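Local coordinates for carbonic anhydrase (Porphyridium purpureum, PDB 1DDZ), which probably catalyses the reversible hydration of carbon dioxide to hydrogencarbonate, as a zinc-dependent carbonic anhydrase of the beta class, at residues A[75-80]-A[94-99]; A[321-326]-A[376-381]; A[326-331]-A[352-357]; A[383-388]-A[465-470]. One frame throughout, in Å; residues are numbered along the deposited sequence.

Contact 1 of 4, residues A[75-80]-A[94-99]; sequences ADSRVP and VHRNIA. With ZN (zinc ion), chain C.
Ala-75 and Asn-97 are joined by a direct backbone hydrogen bond: Ala-75 N donates to Asn-97 O at 2.7 Å, bent at the hydrogen (144°). The donor stands above the carbonyl plane, 44° out of it. Apolar contact at this end is slight, with Ala-75 CB lying 4.5 Å from Ile-98 CD1; Phe-347, on strand 346-351 of the second sheet, touches both side chains.

The side-chain packing rests on Arg-96. Its CG is anti to the carbonyl carbon (chi1 -67°) and the chain is extended as far as NE, which carries the guanidinium along the loop 75-80. There Arg-96 NH1 comes within 3.8 Å of Ser-77 CB, and NH2 within 3.8 Å of Val-79 O. NH1 hydrogen-bonds Cys-74 O, an acceptor that Ser-77 OG also reaches through a weak bond. The buried arginine thus holds the end of strand 69-74 at the place where it becomes this loop. Strand 92-97 lies parallel to 69-74 at the border of the first five-stranded sheet of the chain, an arrangement of the beta-class carbonic anhydrase fold.

Of the two segments, the loop 75-80 supplies the zinc ligand, Asp-76. Asp-76 OD2 binds the zinc ion at 1.9 Å, while Asp-76 OD1 stays 3.6 Å from the metal, making the carboxylate monodentate. Cys-74, His-130 and Cys-133 supply the remaining protein ligands.

Contact 2 of 4, residues A[321-326]-A[376-381]; sequences PEILWI and VKRVVV
Val-380 lays its CG1 methyl over one face of the Trp-325 indole, a CH-pi contact 4.0 Å from CG1 to the centroid of the six-membered ring and 18° off the ring normal. Val-346 and Ile-339 also touch the indole. The two residues sit on strands 323-328 and 378-384, parallel neighbours in the five-stranded sheet of the second carbonic anhydrase half, their short segments 13° apart. The other flat group, the Arg-378 guanidinium, has Glu-322 O at its edge, near its plane, and meets Ile-323 CG2 obliquely.

Leu-324 N donates to Arg-378 O, Leu-324 O accepts from Val-380 N at 2.8 Å, and Ile-326 N donates to Val-380 O. An alanine in place of Trp-325 would probably open a gap above Val-380 CG1 and leave Val-346 without its indole neighbour.

On the other face of the sheet, Leu-324 CD1 and Ile-326 CD1 each lie 3.9 Å from Val-379 CG1, which is anti to the backbone N (chi1 172°). Helices 361-373 and 426-447 pack on this side. Where the pairing begins, Glu-322 O accepts from Lys-377 N at 3.0 Å and more weakly from Arg-378 N.

Contact 3 of 4, residues A[326-331]-A[352-357]; sequences IGCADS and IANQCI. With ZN (zinc ion), chain D.
Ile-326 meets Cys-356 SG with both CG2, at 4.0 Å, and CD1, at 4.1 Å. Next along the strand, the backbone of Gly-327 packs against Asn-354, whose CB is 3.6 Å from Gly-327 C.

Cys-328 carries the centre of the contact. Its SG, anti to the backbone N (chi1 -178°), binds the zinc ion at 2.3 Å and accepts two backbone N-H groups: a weak bond from Ala-353 N at 3.3 Å, bent to 150°, and a nearly straight one from Asp-330 N at 3.5 Å, 175° at the hydrogen. Metal and donors together would hold the Cys-328 side chain in this rotamer. Cys-Ala-Asp-Ser begins the Cys-x-Asp-Ser-Arg motif of beta-class carbonic anhydrases, whose cysteine and aspartate here bind zinc; it lies where strand 323-328 ends and the chain turns.

Ala-329 points its CB at Ile-352, reaching CD1 at 4.0 Å; Phe-93, on strand 92-97 of the first sheet, touches both. Asp-330 swings its carboxylate to the metal, OD2 lying 1.8 Å from zinc, and His-384 with Cys-387 completes the four protein ligands. The turn is braced at Ser-331, where OG donates to Ala-329 O from well above the carbonyl plane, and N bonds weakly to Cys-328 O.

Contact 4 of 4, residues A[383-388]-A[465-470]; sequences GHYACG and GVVYGV. With ZN (zinc ion), chain D.
At the second zinc site, His-384 packs on Tyr-468 while binding the metal. His-384 CB sits over one face of the Tyr-468 ring, 4.2 Å from its centroid in a CH-pi contact, and His-384 NE2 reaches zinc at 2.0 Å. The imidazole leaves CB in the crowded position between the backbone N and the carbonyl carbon (chi1 60°), and Cys-387 CB lies over one of its faces.

Two backbone bonds tie the segments: Gly-383 N to Val-466 O at 3.2 Å, and Tyr-385 N to Tyr-468 O at 2.7 Å, nearly straight (169°). They join the C-terminal ends of two parallel strands, 378-384 and 462-468, neighbours in the second sheet of the beta-class carbonic anhydrase fold. A type II turn from His-384 to Cys-387 then brings Cys-387 SG to zinc at 2.3 Å; Cys-387 is also the N-cap of helix 388-392. Cys-328 and Asp-330 complete the site.

Tyr-385 crosses Val-467 at about a right angle. Val-467 CG2 lies over the Tyr-385 ring, 4.1 Å from its centroid and 17° off the normal, while Tyr-385 OH hydrogen-bonds Glu-435 OE2. An alanine at Tyr-385 would probably leave the Glu-435 carboxylate without this mate and open a gap beside the Val-467 methyls. Farther along, a water donates to Tyr-385 O and accepts from Val-470 N, each at 2.8 Å.

In the fold
Contact 1 comes first along the chain and lies in the first carbonic anhydrase half; contacts 2, 3 and 4 lie in the second, where contact 3 is nested in the loop closed by contact 2 and contact 4 follows. The last three share one sheet. Contacts 2 and 3 both use strand 323-328, and contacts 2 and 4 both use strand 378-384. Contacts 3 and 4, with centres about 10 Å apart, each give two ligands to the same zinc ion. Contact 1 has its own zinc, yet touches contact 3, about 13 Å away between centres, where Val-94 N probably hydrogen-bonds Ala-329 O. The two similar halves, each with a zinc site, thus meet within one chain.

Contact 1 of 4, residues A[75-80]-A[94-99]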
loop_
_atom_site.group_PDB
_atom_site.type_symbol
_atom_site.label_atom_id
_atom_site.label_comp_id
_atom_site.label_asym_id
_atom_site.label_seq_id
_atom_site.Cartn_x
_atom_site.Cartn_y
_atom_site.Cartn_z
ATOM N N ALA A 75 -0.976 -17.301 2.552
ATOM C CA ALA A 75 -1.893 -17.787 1.535
ATOM C C ALA A 75 -1.684 -19.232 1.117
ATOM O O ALA A 75 -2.613 -19.816 0.605
ATOM C CB ALA A 75 -1.851 -16.890 0.315
ATOM N N ASP A 76 -0.467 -19.780 1.226
ATOM C CA ASP A 76 -0.265 -21.194 0.843
ATOM C C ASP A 76 -0.289 -22.051 2.066
ATOM O O ASP A 76 0.651 -22.800 2.287
ATOM C CB ASP A 76 1.032 -21.489 0.018
ATOM C CG ASP A 76 2.157 -20.524 0.320
ATOM O OD1 ASP A 76 2.364 -19.642 -0.523
ATOM O OD2 ASP A 76 2.816 -20.615 1.396
ATOM N N SER A 77 -1.362 -22.004 2.838
ATOM C CA SER A 77 -1.418 -22.804 4.050
ATOM C C SER A 77 -2.373 -23.966 4.053
ATOM O O SER A 77 -3.554 -23.874 3.698
ATOM C CB SER A 77 -1.560 -21.900 5.299
ATOM O OG SER A 77 -0.277 -21.277 5.475
ATOM N N ARG A 78 -1.804 -25.109 4.357
ATOM C CA ARG A 78 -2.531 -26.363 4.333
ATOM C C ARG A 78 -3.364 -26.655 5.544
ATOM O O ARG A 78 -3.885 -27.755 5.659
ATOM C CB ARG A 78 -1.587 -27.546 4.060
ATOM C CG ARG A 78 -0.825 -27.409 2.757
ATOM C CD ARG A 78 0.209 -28.483 2.621
ATOM N NE ARG A 78 0.623 -28.657 1.231
ATOM C CZ ARG A 78 1.632 -29.429 0.843
ATOM N NH1 ARG A 78 2.344 -30.098 1.746
ATOM N NH2 ARG A 78 1.914 -29.566 -0.449
ATOM N N VAL A 79 -3.492 -25.712 6.462
ATOM C CA VAL A 79 -4.329 -25.942 7.625
ATOM C C VAL A 79 -5.111 -24.718 8.078
ATOM O O VAL A 79 -4.535 -23.666 8.339
ATOM C CB VAL A 79 -3.543 -26.498 8.833
ATOM C CG1 VAL A 79 -4.513 -27.019 9.887
ATOM C CG2 VAL A 79 -2.584 -27.604 8.400
ATOM N N PRO A 80 -6.449 -24.830 8.121
ATOM C CA PRO A 80 -7.271 -23.701 8.564
ATOM C C PRO A 80 -6.912 -23.305 10.005
ATOM O O PRO A 80 -6.708 -24.162 10.881
ATOM C CB PRO A 80 -8.701 -24.262 8.439
ATOM C CG PRO A 80 -8.582 -25.142 7.235
ATOM C CD PRO A 80 -7.300 -25.895 7.548
ATOM N N VAL A 94 -9.536 -14.263 10.265
ATOM C CA VAL A 94 -8.349 -14.556 9.467
ATOM C C VAL A 94 -7.941 -13.592 8.366
ATOM O O VAL A 94 -8.772 -13.114 7.595
ATOM C CB VAL A 94 -8.482 -15.957 8.806
ATOM C CG1 VAL A 94 -7.237 -16.309 8.054
ATOM C CG2 VAL A 94 -8.780 -17.029 9.842
ATOM N N HIS A 95 -6.640 -13.321 8.302
ATOM C CA HIS A 95 -6.066 -12.485 7.252
ATOM C C HIS A 95 -4.983 -13.385 6.658
ATOM O O HIS A 95 -4.273 -14.078 7.397
ATOM C CB HIS A 95 -5.438 -11.212 7.826
ATOM C CG HIS A 95 -4.793 -10.327 6.800
ATOM N ND1 HIS A 95 -5.379 -10.035 5.585
ATOM C CD2 HIS A 95 -3.632 -9.623 6.830
ATOM C CE1 HIS A 95 -4.615 -9.186 4.919
ATOM N NE2 HIS A 95 -3.550 -8.920 5.653
ATOM N N ARG A 96 -4.935 -13.473 5.334
ATOM C CA ARG A 96 -3.924 -14.285 4.667
ATOM C C ARG A 96 -3.333 -13.543 3.502
ATOM O O ARG A 96 -4.055 -12.915 2.716
ATOM C CB ARG A 96 -4.487 -15.607 4.169
ATOM C CG ARG A 96 -4.894 -16.510 5.267
ATOM C CD ARG A 96 -5.161 -17.870 4.749
ATOM N NE ARG A 96 -5.606 -18.736 5.831
ATOM C CZ ARG A 96 -4.820 -19.265 6.767
ATOM N NH1 ARG A 96 -3.517 -19.033 6.760
ATOM N NH2 ARG A 96 -5.357 -19.977 7.748
ATOM N N ASN A 97 -2.010 -13.598 3.414
ATOM C CA ASN A 97 -1.285 -12.949 2.337
ATOM C C ASN A 97 -0.025 -13.759 2.083
ATOM O O ASN A 97 0.166 -14.811 2.702
ATOM C CB ASN A 97 -0.975 -11.487 2.691
ATOM C CG ASN A 97 0.009 -11.355 3.838
ATOM O OD1 ASN A 97 0.752 -12.294 4.140
ATOM N ND2 ASN A 97 0.010 -10.205 4.487
ATOM N N ILE A 98 0.795 -13.315 1.136
ATOM C CA ILE A 98 2.032 -14.015 0.810
ATOM C C ILE A 98 3.038 -13.886 1.952
ATOM O O ILE A 98 3.453 -12.775 2.314
ATOM C CB ILE A 98 2.672 -13.470 -0.510
ATOM C CG1 ILE A 98 1.777 -13.790 -1.716
ATOM C CG2 ILE A 98 4.086 -14.069 -0.712
ATOM C CD1 ILE A 98 1.610 -15.276 -1.977
ATOM N N ALA A 99 3.410 -15.026 2.524
ATOM C CA ALA A 99 4.384 -15.103 3.612
ATOM C C ALA A 99 3.997 -14.422 4.909
ATOM O O ALA A 99 4.860 -13.900 5.614
ATOM C CB ALA A 99 5.750 -14.596 3.143
HETATM ZN ZN ZN C . 3.833 -19.800 2.745
HETATM O O HOH W 1 3.436 -17.692 0.406
#

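Contact 2 of 4, residues A[321-326]-A[376-381]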
loop_
_atom_site.group_PDB
_atom_site.type_symbol
_atom_site.label_atom_id
_atom_site.label_comp_id
_atom_site.label_asym_id
_atom_site.label_seq_id
_atom_site.Cartn_x
_atom_site.Cartn_y
_atom_site.Cartn_z
ATOM N N PRO A 321 -2.217 -26.185 -5.329
ATOM C CA PRO A 321 -3.593 -25.724 -5.468
ATOM C C PRO A 321 -3.940 -25.288 -6.874
ATOM O O PRO A 321 -3.157 -24.601 -7.514
ATOM C CB PRO A 321 -3.653 -24.540 -4.490
ATOM C CG PRO A 321 -2.229 -24.050 -4.447
ATOM C CD PRO A 321 -1.477 -25.347 -4.367
ATOM N N GLU A 322 -5.138 -25.642 -7.319
ATOM C CA GLU A 322 -5.604 -25.263 -8.640
ATOM C C GLU A 322 -6.590 -24.094 -8.591
ATOM O O GLU A 322 -7.127 -23.683 -9.622
ATOM C CB GLU A 322 -6.200 -26.466 -9.347
ATOM C CG GLU A 322 -5.140 -27.476 -9.764
ATOM C CD GLU A 322 -5.663 -28.900 -9.908
ATOM O OE1 GLU A 322 -4.837 -29.794 -10.214
ATOM O OE2 GLU A 322 -6.881 -29.133 -9.703
ATOM N N ILE A 323 -6.781 -23.531 -7.398
ATOM C CA ILE A 323 -7.677 -22.395 -7.196
ATOM C C ILE A 323 -7.196 -21.372 -6.203
ATOM O O ILE A 323 -6.627 -21.709 -5.172
ATOM C CB ILE A 323 -9.080 -22.796 -6.690
ATOM C CG1 ILE A 323 -9.025 -24.113 -5.929
ATOM C CG2 ILE A 323 -10.045 -22.860 -7.826
ATOM C CD1 ILE A 323 -10.383 -24.672 -5.630
ATOM N N LEU A 324 -7.454 -20.114 -6.526
ATOM C CA LEU A 324 -7.130 -19.019 -5.654
ATOM C C LEU A 324 -8.520 -18.643 -5.159
ATOM O O LEU A 324 -9.444 -18.455 -5.967
ATOM C CB LEU A 324 -6.570 -17.832 -6.432
ATOM C CG LEU A 324 -5.790 -16.694 -5.733
ATOM C CD1 LEU A 324 -6.088 -15.403 -6.435
ATOM C CD2 LEU A 324 -6.025 -16.556 -4.254
ATOM N N TRP A 325 -8.657 -18.535 -3.843
ATOM C CA TRP A 325 -9.903 -18.144 -3.229
ATOM C C TRP A 325 -9.645 -16.821 -2.523
ATOM O O TRP A 325 -8.717 -16.736 -1.719
ATOM C CB TRP A 325 -10.317 -19.192 -2.203
ATOM C CG TRP A 325 -11.667 -18.963 -1.623
ATOM C CD1 TRP A 325 -12.008 -18.073 -0.637
ATOM C CD2 TRP A 325 -12.861 -19.688 -1.937
ATOM N NE1 TRP A 325 -13.339 -18.218 -0.314
ATOM C CE2 TRP A 325 -13.880 -19.203 -1.096
ATOM C CE3 TRP A 325 -13.162 -20.706 -2.850
ATOM C CZ2 TRP A 325 -15.186 -19.711 -1.134
ATOM C CZ3 TRP A 325 -14.459 -21.205 -2.888
ATOM C CH2 TRP A 325 -15.454 -20.705 -2.032
ATOM N N ILE A 326 -10.408 -15.779 -2.867
ATOM C CA ILE A 326 -10.300 -14.474 -2.228
ATOM C C ILE A 326 -11.578 -14.294 -1.402
ATOM O O ILE A 326 -12.665 -14.122 -1.960
ATOM C CB ILE A 326 -10.188 -13.357 -3.255
ATOM C CG1 ILE A 326 -8.958 -13.621 -4.125
ATOM C CG2 ILE A 326 -10.151 -11.997 -2.535
ATOM C CD1 ILE A 326 -8.919 -12.867 -5.442
ATOM N N VAL A 376 -2.983 -21.392 -11.396
ATOM C CA VAL A 376 -4.301 -21.892 -10.981
ATOM C C VAL A 376 -5.316 -21.708 -12.123
ATOM O O VAL A 376 -5.261 -20.718 -12.845
ATOM C CB VAL A 376 -4.817 -21.174 -9.704
ATOM C CG1 VAL A 376 -3.920 -21.501 -8.529
ATOM C CG2 VAL A 376 -4.909 -19.670 -9.916
ATOM N N LYS A 377 -6.255 -22.643 -12.255
ATOM C CA LYS A 377 -7.269 -22.589 -13.313
ATOM C C LYS A 377 -8.450 -21.685 -12.990
ATOM O O LYS A 377 -9.112 -21.192 -13.893
ATOM C CB LYS A 377 -7.805 -23.991 -13.608
ATOM C CG LYS A 377 -6.733 -25.013 -13.954
ATOM C CD LYS A 377 -5.972 -24.660 -15.236
ATOM C CE LYS A 377 -4.786 -25.600 -15.457
ATOM N NZ LYS A 377 -4.098 -25.352 -16.758
ATOM N N ARG A 378 -8.721 -21.478 -11.702
ATOM C CA ARG A 378 -9.836 -20.635 -11.278
ATOM C C ARG A 378 -9.499 -19.662 -10.181
ATOM O O ARG A 378 -8.727 -19.971 -9.291
ATOM C CB ARG A 378 -10.987 -21.487 -10.747
ATOM C CG ARG A 378 -12.009 -21.884 -11.785
ATOM C CD ARG A 378 -11.854 -23.333 -12.239
ATOM N NE ARG A 378 -12.811 -24.223 -11.574
ATOM C CZ ARG A 378 -12.527 -24.968 -10.507
ATOM N NH1 ARG A 378 -11.312 -24.937 -9.961
ATOM N NH2 ARG A 378 -13.451 -25.778 -10.009
ATOM N N VAL A 379 -10.106 -18.488 -10.235
ATOM C CA VAL A 379 -9.939 -17.512 -9.183
ATOM C C VAL A 379 -11.369 -17.293 -8.721
ATOM O O VAL A 379 -12.236 -16.971 -9.546
ATOM C CB VAL A 379 -9.341 -16.188 -9.685
ATOM C CG1 VAL A 379 -9.374 -15.144 -8.574
ATOM C CG2 VAL A 379 -7.889 -16.412 -10.151
ATOM N N VAL A 380 -11.629 -17.533 -7.441
ATOM C CA VAL A 380 -12.962 -17.352 -6.883
ATOM C C VAL A 380 -13.025 -16.184 -5.904
ATOM O O VAL A 380 -12.205 -16.118 -5.000
ATOM C CB VAL A 380 -13.424 -18.639 -6.133
ATOM C CG1 VAL A 380 -14.802 -18.431 -5.485
ATOM C CG2 VAL A 380 -13.466 -19.827 -7.087
ATOM N N VAL A 381 -13.920 -15.222 -6.133
ATOM C CA VAL A 381 -14.104 -14.109 -5.190
ATOM C C VAL A 381 -15.369 -14.498 -4.414
ATOM O O VAL A 381 -16.450 -14.657 -5.003
ATOM C CB VAL A 381 -14.317 -12.709 -5.872
ATOM C CG1 VAL A 381 -14.625 -11.653 -4.818
ATOM C CG2 VAL A 381 -13.073 -12.286 -6.656
#

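Contact 3 of 4, residues A[326-331]-A[352-357]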
loop_
_atom_site.group_PDB
_atom_site.type_symbol
_atom_site.label_atom_id
_atom_site.label_comp_id
_atom_site.label_asym_id
_atom_site.label_seq_id
_atom_site.Cartn_x
_atom_site.Cartn_y
_atom_site.Cartn_z
ATOM N N ILE A 326 -10.408 -15.779 -2.867
ATOM C CA ILE A 326 -10.300 -14.474 -2.228
ATOM C C ILE A 326 -11.578 -14.294 -1.402
ATOM O O ILE A 326 -12.665 -14.122 -1.960
ATOM C CB ILE A 326 -10.188 -13.357 -3.255
ATOM C CG1 ILE A 326 -8.958 -13.621 -4.125
ATOM C CG2 ILE A 326 -10.151 -11.997 -2.535
ATOM C CD1 ILE A 326 -8.919 -12.867 -5.442
ATOM N N GLY A 327 -11.455 -14.370 -0.080
ATOM C CA GLY A 327 -12.610 -14.261 0.781
ATOM C C GLY A 327 -12.499 -13.195 1.832
ATOM O O GLY A 327 -11.528 -12.434 1.853
ATOM N N CYS A 328 -13.502 -13.122 2.698
ATOM C CA CYS A 328 -13.533 -12.119 3.746
ATOM C C CYS A 328 -12.907 -12.608 5.037
ATOM O O CYS A 328 -13.082 -13.761 5.408
ATOM C CB CYS A 328 -14.977 -11.687 4.011
ATOM S SG CYS A 328 -15.083 -10.388 5.290
ATOM N N ALA A 329 -12.257 -11.714 5.766
ATOM C CA ALA A 329 -11.617 -12.065 7.024
ATOM C C ALA A 329 -12.584 -12.645 8.062
ATOM O O ALA A 329 -12.153 -13.263 9.018
ATOM C CB ALA A 329 -10.835 -10.907 7.568
ATOM N N ASP A 330 -13.882 -12.402 7.885
ATOM C CA ASP A 330 -14.909 -12.940 8.776
ATOM C C ASP A 330 -14.826 -14.487 8.772
ATOM O O ASP A 330 -14.957 -15.142 9.818
ATOM C CB ASP A 330 -16.299 -12.468 8.385
ATOM C CG ASP A 330 -16.497 -10.975 8.656
ATOM O OD1 ASP A 330 -16.029 -10.491 9.717
ATOM O OD2 ASP A 330 -17.076 -10.280 7.821
ATOM N N SER A 331 -14.720 -15.052 7.565
ATOM C CA SER A 331 -14.550 -16.486 7.363
ATOM C C SER A 331 -15.257 -17.497 8.263
ATOM O O SER A 331 -14.614 -18.209 9.028
ATOM C CB SER A 331 -13.031 -16.821 7.334
ATOM O OG SER A 331 -12.246 -15.844 8.035
ATOM N N ILE A 352 -10.774 -7.632 4.741
ATOM C CA ILE A 352 -12.063 -7.124 5.155
ATOM C C ILE A 352 -12.940 -6.859 3.966
ATOM O O ILE A 352 -12.635 -5.973 3.150
ATOM C CB ILE A 352 -11.938 -5.797 5.951
ATOM C CG1 ILE A 352 -11.257 -6.059 7.280
ATOM C CG2 ILE A 352 -13.332 -5.232 6.269
ATOM C CD1 ILE A 352 -11.939 -7.134 8.084
ATOM N N ALA A 353 -14.049 -7.599 3.904
ATOM C CA ALA A 353 -15.048 -7.458 2.852
ATOM C C ALA A 353 -14.594 -7.942 1.480
ATOM O O ALA A 353 -14.987 -7.391 0.460
ATOM C CB ALA A 353 -15.512 -6.016 2.779
ATOM N N ASN A 354 -13.731 -8.955 1.473
ATOM C CA ASN A 354 -13.211 -9.565 0.248
ATOM C C ASN A 354 -12.962 -8.619 -0.914
ATOM O O ASN A 354 -13.401 -8.883 -2.048
ATOM C CB ASN A 354 -14.093 -10.750 -0.191
ATOM C CG ASN A 354 -15.585 -10.451 -0.098
ATOM O OD1 ASN A 354 -16.184 -10.634 0.954
ATOM N ND2 ASN A 354 -16.178 -9.987 -1.191
ATOM N N GLN A 355 -12.215 -7.545 -0.624
ATOM C CA GLN A 355 -11.876 -6.504 -1.595
ATOM C C GLN A 355 -10.759 -6.906 -2.554
ATOM O O GLN A 355 -9.825 -7.644 -2.179
ATOM C CB GLN A 355 -11.436 -5.230 -0.886
ATOM C CG GLN A 355 -12.475 -4.542 -0.035
ATOM C CD GLN A 355 -13.558 -3.924 -0.856
ATOM O OE1 GLN A 355 -14.441 -4.616 -1.367
ATOM N NE2 GLN A 355 -13.534 -2.617 -0.954
ATOM N N CYS A 356 -10.893 -6.445 -3.798
ATOM C CA CYS A 356 -9.908 -6.684 -4.856
ATOM C C CYS A 356 -9.620 -5.327 -5.464
ATOM O O CYS A 356 -9.899 -5.102 -6.641
ATOM C CB CYS A 356 -10.469 -7.614 -5.940
ATOM S SG CYS A 356 -10.777 -9.260 -5.382
ATOM N N ILE A 357 -9.101 -4.417 -4.645
ATOM C CA ILE A 357 -8.782 -3.070 -5.059
ATOM C C ILE A 357 -7.746 -3.105 -6.187
ATOM O O ILE A 357 -6.812 -3.909 -6.149
ATOM C CB ILE A 357 -8.326 -2.278 -3.839
ATOM C CG1 ILE A 357 -9.490 -2.204 -2.841
ATOM C CG2 ILE A 357 -7.814 -0.919 -4.231
ATOM C CD1 ILE A 357 -9.096 -1.837 -1.421
HETATM ZN ZN ZN D . -17.289 -10.401 6.018
#

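Contact 4 of 4, residues A[383-388]-A[465-470]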
loop_
_atom_site.group_PDB
_atom_site.type_symbol
_atom_site.label_atom_id
_atom_site.label_comp_id
_atom_site.label_asym_id
_atom_site.label_seq_id
_atom_site.Cartn_x
_atom_site.Cartn_y
_atom_site.Cartn_z
ATOM N N GLY A 383 -18.002 -13.666 -1.310
ATOM C CA GLY A 383 -18.549 -12.749 -0.323
ATOM C C GLY A 383 -19.486 -13.583 0.547
ATOM O O GLY A 383 -19.679 -14.763 0.270
ATOM N N HIS A 384 -20.083 -13.009 1.581
ATOM C CA HIS A 384 -20.993 -13.776 2.440
ATOM C C HIS A 384 -22.096 -12.870 2.975
ATOM O O HIS A 384 -21.849 -11.695 3.276
ATOM C CB HIS A 384 -20.238 -14.520 3.591
ATOM C CG HIS A 384 -19.486 -13.619 4.530
ATOM N ND1 HIS A 384 -19.819 -13.495 5.857
ATOM C CD2 HIS A 384 -18.455 -12.763 4.322
ATOM C CE1 HIS A 384 -19.038 -12.595 6.426
ATOM N NE2 HIS A 384 -18.197 -12.127 5.517
ATOM N N TYR A 385 -23.314 -13.405 3.085
ATOM C CA TYR A 385 -24.449 -12.610 3.561
ATOM C C TYR A 385 -24.231 -12.114 4.964
ATOM O O TYR A 385 -23.534 -12.740 5.742
ATOM C CB TYR A 385 -25.743 -13.394 3.457
ATOM C CG TYR A 385 -26.144 -13.599 2.026
ATOM C CD1 TYR A 385 -26.444 -14.864 1.541
ATOM C CD2 TYR A 385 -26.183 -12.523 1.139
ATOM C CE1 TYR A 385 -26.776 -15.060 0.209
ATOM C CE2 TYR A 385 -26.512 -12.709 -0.195
ATOM C CZ TYR A 385 -26.803 -13.979 -0.652
ATOM O OH TYR A 385 -27.109 -14.180 -1.976
ATOM N N ALA A 386 -24.729 -10.922 5.236
ATOM C CA ALA A 386 -24.571 -10.297 6.545
ATOM C C ALA A 386 -23.122 -9.920 6.915
ATOM O O ALA A 386 -22.837 -9.626 8.069
ATOM C CB ALA A 386 -25.209 -11.165 7.646
ATOM N N CYS A 387 -22.233 -9.875 5.919
ATOM C CA CYS A 387 -20.831 -9.483 6.123
ATOM C C CYS A 387 -20.666 -8.219 7.001
ATOM O O CYS A 387 -21.088 -7.122 6.618
ATOM C CB CYS A 387 -20.154 -9.252 4.757
ATOM S SG CYS A 387 -18.394 -8.770 4.851
ATOM N N GLY A 388 -19.979 -8.370 8.132
ATOM C CA GLY A 388 -19.744 -7.262 9.050
ATOM C C GLY A 388 -18.907 -6.147 8.472
ATOM O O GLY A 388 -19.079 -4.978 8.823
ATOM N N GLY A 465 -17.529 -15.717 -9.391
ATOM C CA GLY A 465 -18.064 -14.884 -8.322
ATOM C C GLY A 465 -19.037 -15.779 -7.566
ATOM O O GLY A 465 -19.834 -16.503 -8.185
ATOM N N VAL A 466 -19.035 -15.692 -6.243
ATOM C CA VAL A 466 -19.848 -16.592 -5.431
ATOM C C VAL A 466 -20.254 -15.883 -4.130
ATOM O O VAL A 466 -19.619 -14.904 -3.747
ATOM C CB VAL A 466 -18.967 -17.894 -5.184
ATOM C CG1 VAL A 466 -18.500 -18.023 -3.758
ATOM C CG2 VAL A 466 -19.637 -19.140 -5.702
ATOM N N VAL A 467 -21.376 -16.277 -3.524
ATOM C CA VAL A 467 -21.824 -15.680 -2.251
ATOM C C VAL A 467 -22.617 -16.741 -1.497
ATOM O O VAL A 467 -23.116 -17.675 -2.104
ATOM C CB VAL A 467 -22.729 -14.430 -2.451
ATOM C CG1 VAL A 467 -24.145 -14.843 -2.902
ATOM C CG2 VAL A 467 -22.837 -13.633 -1.151
ATOM N N TYR A 468 -22.699 -16.642 -0.181
ATOM C CA TYR A 468 -23.460 -17.633 0.564
ATOM C C TYR A 468 -23.889 -17.075 1.893
ATOM O O TYR A 468 -23.384 -16.033 2.331
ATOM C CB TYR A 468 -22.643 -18.903 0.790
ATOM C CG TYR A 468 -21.550 -18.755 1.818
ATOM C CD1 TYR A 468 -21.749 -19.133 3.147
ATOM C CD2 TYR A 468 -20.311 -18.243 1.466
ATOM C CE1 TYR A 468 -20.731 -19.004 4.104
ATOM C CE2 TYR A 468 -19.291 -18.110 2.411
ATOM C CZ TYR A 468 -19.508 -18.493 3.720
ATOM O OH TYR A 468 -18.484 -18.386 4.626
ATOM N N GLY A 469 -24.863 -17.743 2.501
ATOM C CA GLY A 469 -25.356 -17.366 3.816
ATOM C C GLY A 469 -24.922 -18.510 4.705
ATOM O O GLY A 469 -25.075 -19.672 4.326
ATOM N N VAL A 470 -24.346 -18.205 5.866
ATOM C CA VAL A 470 -23.846 -19.226 6.790
ATOM C C VAL A 470 -24.972 -20.132 7.323
ATOM O O VAL A 470 -24.749 -21.269 7.702
ATOM C CB VAL A 470 -23.023 -18.551 7.930
ATOM C CG1 VAL A 470 -23.931 -17.744 8.843
ATOM C CG2 VAL A 470 -22.186 -19.556 8.673
HETATM ZN ZN ZN D . -17.289 -10.401 6.018
HETATM O O HOH W 2 -23.975 -15.452 5.924
#